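Local atomic coordinates of EH1AB1 (Metagenome, PDB entry 6I8F), a protein that hydrolyses esters, probably by the nucleophilic catalytic-triad mechanism usual in enzymes of the alpha/beta hydrolase fold. Residues A[181-186]-A[248-253]; A[197-202]-A[260-265]. All coordinates share one frame; numbering follows the deposited sequence.

Contact 1: residues A[181-186]-A[248-253]; sequences AAVVCQ and LSPLLA
Gln186 reaches across from helix 176-190 to Pro250, joining the helix that follows the probable nucleophile elbow of this alpha/beta hydrolase fold to a short 3-10 turn, 250-252, in the loop leading to strand 262-267. Its NE2 donates to Pro250 O at 2.9 Å in a nearly straight bond, 168° at the hydrogen. The acceptor lies in the plane of the Gln186 amide, but the donor stands above the plane of the Pro250 carbonyl. Ala253 N, closing the turn, reaches the same oxygen from the opposite face, so two donors grip one buried acceptor. Gln186 OE1 meets the methyl of Ala253 at 3.6 Å, a spot where a small residue leaves room for the amide. One turn earlier in the helix, Val183 crosses the proline ring at about a right angle, CG2 lying 4.0 Å from Pro250 CG, and just before it Ala182 points its methyl toward the ring. The rigid, apolar ring suits the short, apolar side chains on this face of the helix. Tyr279, on helix 273-285, packs on Ala182 and Pro250, and its hydroxyl takes up the second donor position of Gln186 NE2; an amide can serve both partners without bringing a charge into the interior. Ile145 of helix 143-157 touches Val183. An alanine in place of this glutamine would probably leave Pro250 O with only the turn's N-H of the two donors described, deprive the Tyr279 hydroxyl of its amide partner and open a gap beside the Ala253 methyl. The Gln186 chain can span the distance because it runs extended beyond CG, with chi2 at -168°.

Contact 2: residues A[197-202]-A[260-265]; sequences AFQMLI and PPAFVL
Two neighbouring parallel strands of the central beta-sheet, 198-202 and 262-265, pair here through Gln199, Leu201, Phe263 and Leu265. Their axes run 4.7 Å apart and 2° from parallel. Gln199 N donates to Pro261 O, and Gln199 O accepts from Phe263 N at 2.9 Å; Leu201 then repeats the pattern, its N bonded to Phe263 O and its O to Leu265 N. One strand thus bonds through alternate residues to partners on both sides of the residue it faces, the bonding pattern of parallel strands. Before the strand proper, Pro260 has no N-H to give, but its carbonyl still finds a donor: Gln199 NE2 lies 3.0 Å from Pro260 O, with an angle of 170° at the hydrogen. Gln199 CG sits between its backbone N and carbonyl carbon (chi1 60°), which brings it 3.4 Å from Ala262 CB, a close fit that the small methyl allows.

In the alpha/beta hydrolase fold such a sheet is sandwiched between helices, and both faces of this pair are largely apolar, Gln199 being the polar exception, with its amide turned to Pro260 O. On the face of Gln199, Leu201, Ala262 and Val264 packs helix 273-285, with Leu283 on Gln199 and Ala262; there Leu201 CD1 meets Val264 CG2. The other face carries Met200, Ile202, Phe263 and Leu265, and helix 310-327 lies over it, Ala319 touching Met200 and Phe263. The Phe263 ring meets two side chains of the facing strand there: Ile202 CD1 comes to its edge, in plane, 3.8 Å from CE2, while Met200 lies alongside, pointing the same way, with CG near CD2. Phe198 also runs beside Phe263, and its CZ touches Phe263 CB at 3.8 Å.

In the fold
Contacts 1 and 2 lie about 12 Å apart, centre to centre, and touch directly: helix 176-190 packs on the sheet through Ala181 CB, 3.7 Å from Leu201 CD2, and on the loop leading into strand 262-267 through Cys185 SG, 3.4 Å from Pro260 CG. Helix 176-190 leads on to strand 198-202, and loop 248-253 precedes strand 262-267, so each contact draws together the same two parts of the chain, once outside the sheet and once within it. Tyr279 of helix 273-285 borders both, meeting Gln186 and Leu201. The probable triad, Ser175, His300 and Asp270, lies toward the C-terminal ends of the strands; the side chain of Ile202 is near it without touching.

Contact 1: residues A[181-186]-A[248-253]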
# COMPACT_ATOMS: atom_id res chain seq x y z
N ALA A 181 1.53 12.86 13.57
CA ALA A 181 2.53 12.52 12.57
C ALA A 181 2.39 13.45 11.37
O ALA A 181 3.37 13.98 10.89
CB ALA A 181 2.41 11.06 12.17
N ALA A 182 1.16 13.65 10.88
CA ALA A 182 0.95 14.51 9.71
C ALA A 182 1.46 15.93 10.01
O ALA A 182 2.11 16.57 9.17
CB ALA A 182 -0.50 14.52 9.32
N VAL A 183 1.12 16.41 11.20
CA VAL A 183 1.43 17.78 11.61
C VAL A 183 2.94 17.95 11.78
O VAL A 183 3.46 18.97 11.38
CB VAL A 183 0.64 18.18 12.87
CG1 VAL A 183 1.18 19.45 13.51
CG2 VAL A 183 -0.84 18.33 12.56
N VAL A 184 3.62 16.95 12.35
CA VAL A 184 5.08 17.01 12.50
C VAL A 184 5.73 17.25 11.13
O VAL A 184 6.64 18.07 11.02
CB VAL A 184 5.67 15.75 13.17
CG1 VAL A 184 7.19 15.70 13.06
CG2 VAL A 184 5.25 15.64 14.63
N CYS A 185 5.28 16.53 10.10
CA CYS A 185 5.85 16.67 8.75
C CYS A 185 5.65 18.10 8.22
O CYS A 185 6.60 18.69 7.68
CB CYS A 185 5.23 15.68 7.78
SG CYS A 185 5.61 13.96 8.18
N GLN A 186 4.44 18.63 8.39
CA GLN A 186 4.10 19.98 7.91
C GLN A 186 4.89 21.04 8.70
O GLN A 186 5.38 22.00 8.10
CB GLN A 186 2.60 20.26 8.02
CG GLN A 186 1.79 19.57 6.95
CD GLN A 186 0.38 20.10 6.91
OE1 GLN A 186 0.12 21.23 7.34
NE2 GLN A 186 -0.54 19.29 6.41
N LEU A 248 -4.56 21.56 14.06
CA LEU A 248 -5.82 20.84 14.28
C LEU A 248 -6.38 20.27 12.98
O LEU A 248 -7.21 19.37 13.00
CB LEU A 248 -6.86 21.79 14.88
CG LEU A 248 -6.63 22.28 16.31
CD1 LEU A 248 -7.65 23.36 16.65
CD2 LEU A 248 -6.73 21.14 17.30
N SER A 249 -6.02 20.89 11.85
CA SER A 249 -6.67 20.66 10.57
C SER A 249 -5.62 20.62 9.46
O SER A 249 -5.63 21.46 8.56
CB SER A 249 -7.71 21.73 10.32
OG SER A 249 -8.78 21.59 11.25
N PRO A 250 -4.68 19.65 9.49
CA PRO A 250 -3.60 19.61 8.50
C PRO A 250 -4.09 19.41 7.06
O PRO A 250 -3.37 19.78 6.12
CB PRO A 250 -2.71 18.44 8.97
CG PRO A 250 -3.62 17.58 9.84
CD PRO A 250 -4.58 18.56 10.49
N LEU A 251 -5.30 18.87 6.88
CA LEU A 251 -5.91 18.74 5.56
C LEU A 251 -6.01 20.10 4.84
O LEU A 251 -6.04 20.14 3.61
CB LEU A 251 -7.30 18.11 5.68
CG LEU A 251 -8.04 17.84 4.36
CD1 LEU A 251 -7.23 16.91 3.46
CD2 LEU A 251 -9.41 17.26 4.62
N LEU A 252 -6.06 21.21 5.60
CA LEU A 252 -6.33 22.52 5.02
C LEU A 252 -5.05 23.21 4.56
O LEU A 252 -5.11 24.33 4.11
CB LEU A 252 -7.06 23.39 6.05
CG LEU A 252 -8.35 22.80 6.62
CD1 LEU A 252 -8.97 23.75 7.64
CD2 LEU A 252 -9.36 22.49 5.53
N ALA A 253 -3.88 22.57 4.67
CA ALA A 253 -2.66 23.18 4.13
C ALA A 253 -2.88 23.59 2.67
O ALA A 253 -3.57 22.92 1.89
CB ALA A 253 -1.48 22.25 4.26

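Contact 2: residues A[197-202]-A[260-265]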
# COMPACT_ATOMS: atom_id res chain seq x y z
N ALA A 197 11.51 11.12 6.71
CA ALA A 197 11.67 10.49 5.40
C ALA A 197 10.37 9.79 4.95
O ALA A 197 10.24 9.39 3.78
CB ALA A 197 12.80 9.50 5.48
N PHE A 198 9.42 9.60 5.87
CA PHE A 198 8.22 8.80 5.61
C PHE A 198 7.20 9.11 6.71
O PHE A 198 7.61 9.46 7.81
CB PHE A 198 8.59 7.31 5.59
CG PHE A 198 7.49 6.33 5.23
CD1 PHE A 198 6.74 5.72 6.21
CD2 PHE A 198 7.24 5.99 3.91
CE1 PHE A 198 5.75 4.80 5.90
CE2 PHE A 198 6.26 5.06 3.59
CZ PHE A 198 5.51 4.47 4.58
N GLN A 199 5.91 9.01 6.39
CA GLN A 199 4.84 9.23 7.36
C GLN A 199 3.82 8.09 7.26
O GLN A 199 3.30 7.79 6.19
CB GLN A 199 4.20 10.62 7.20
CG GLN A 199 3.57 10.90 5.83
CD GLN A 199 3.05 12.31 5.70
OE1 GLN A 199 2.33 12.81 6.56
NE2 GLN A 199 3.40 12.97 4.60
N MET A 200 3.55 7.45 8.40
CA MET A 200 2.61 6.35 8.48
C MET A 200 1.37 6.85 9.22
O MET A 200 1.38 6.97 10.45
CB MET A 200 3.23 5.14 9.19
CG MET A 200 2.25 3.98 9.39
SD MET A 200 2.85 2.73 10.57
CE MET A 200 4.31 2.14 9.72
N LEU A 201 0.32 7.17 8.47
CA LEU A 201 -0.89 7.77 9.03
C LEU A 201 -2.00 6.71 9.09
O LEU A 201 -2.59 6.34 8.08
CB LEU A 201 -1.30 8.97 8.18
CG LEU A 201 -0.18 9.95 7.79
CD1 LEU A 201 -0.77 11.09 6.97
CD2 LEU A 201 0.56 10.49 9.00
N ILE A 202 -2.26 6.21 10.30
CA ILE A 202 -3.27 5.19 10.55
C ILE A 202 -4.56 5.89 11.01
O ILE A 202 -4.59 6.49 12.09
CB ILE A 202 -2.79 4.16 11.59
CG1 ILE A 202 -1.42 3.56 11.24
CG2 ILE A 202 -3.86 3.11 11.83
CD1 ILE A 202 -1.32 2.95 9.85
N PRO A 260 6.77 14.29 3.06
CA PRO A 260 7.40 13.00 2.82
C PRO A 260 6.46 11.91 2.30
O PRO A 260 5.25 11.98 2.48
CB PRO A 260 7.94 12.57 4.18
CG PRO A 260 7.22 13.41 5.20
CD PRO A 260 6.66 14.62 4.49
N PRO A 261 7.01 10.86 1.65
CA PRO A 261 6.20 9.71 1.21
C PRO A 261 5.38 9.16 2.38
O PRO A 261 5.80 9.24 3.53
CB PRO A 261 7.24 8.70 0.70
CG PRO A 261 8.44 9.56 0.33
CD PRO A 261 8.43 10.71 1.31
N ALA A 262 4.21 8.62 2.07
CA ALA A 262 3.21 8.35 3.07
C ALA A 262 2.57 6.98 2.82
O ALA A 262 2.52 6.50 1.69
CB ALA A 262 2.17 9.45 3.04
N PHE A 263 2.11 6.39 3.92
CA PHE A 263 1.15 5.32 3.95
C PHE A 263 -0.07 5.85 4.72
O PHE A 263 0.09 6.28 5.87
CB PHE A 263 1.76 4.09 4.62
CG PHE A 263 0.80 2.95 4.86
CD1 PHE A 263 0.56 2.00 3.88
CD2 PHE A 263 0.16 2.80 6.07
CE1 PHE A 263 -0.31 0.95 4.10
CE2 PHE A 263 -0.73 1.76 6.29
CZ PHE A 263 -0.94 0.82 5.31
N VAL A 264 -1.25 5.85 4.10
CA VAL A 264 -2.47 6.37 4.72
C VAL A 264 -3.51 5.24 4.73
O VAL A 264 -3.85 4.68 3.68
CB VAL A 264 -3.00 7.62 3.99
CG1 VAL A 264 -4.21 8.20 4.69
CG2 VAL A 264 -1.93 8.69 3.81
N LEU A 265 -3.98 4.88 5.93
CA LEU A 265 -4.91 3.80 6.10
C LEU A 265 -6.22 4.37 6.65
O LEU A 265 -6.19 5.18 7.59
CB LEU A 265 -4.31 2.76 7.04
CG LEU A 265 -5.18 1.52 7.30
CD1 LEU A 265 -4.31 0.30 7.57
CD2 LEU A 265 -6.13 1.75 8.47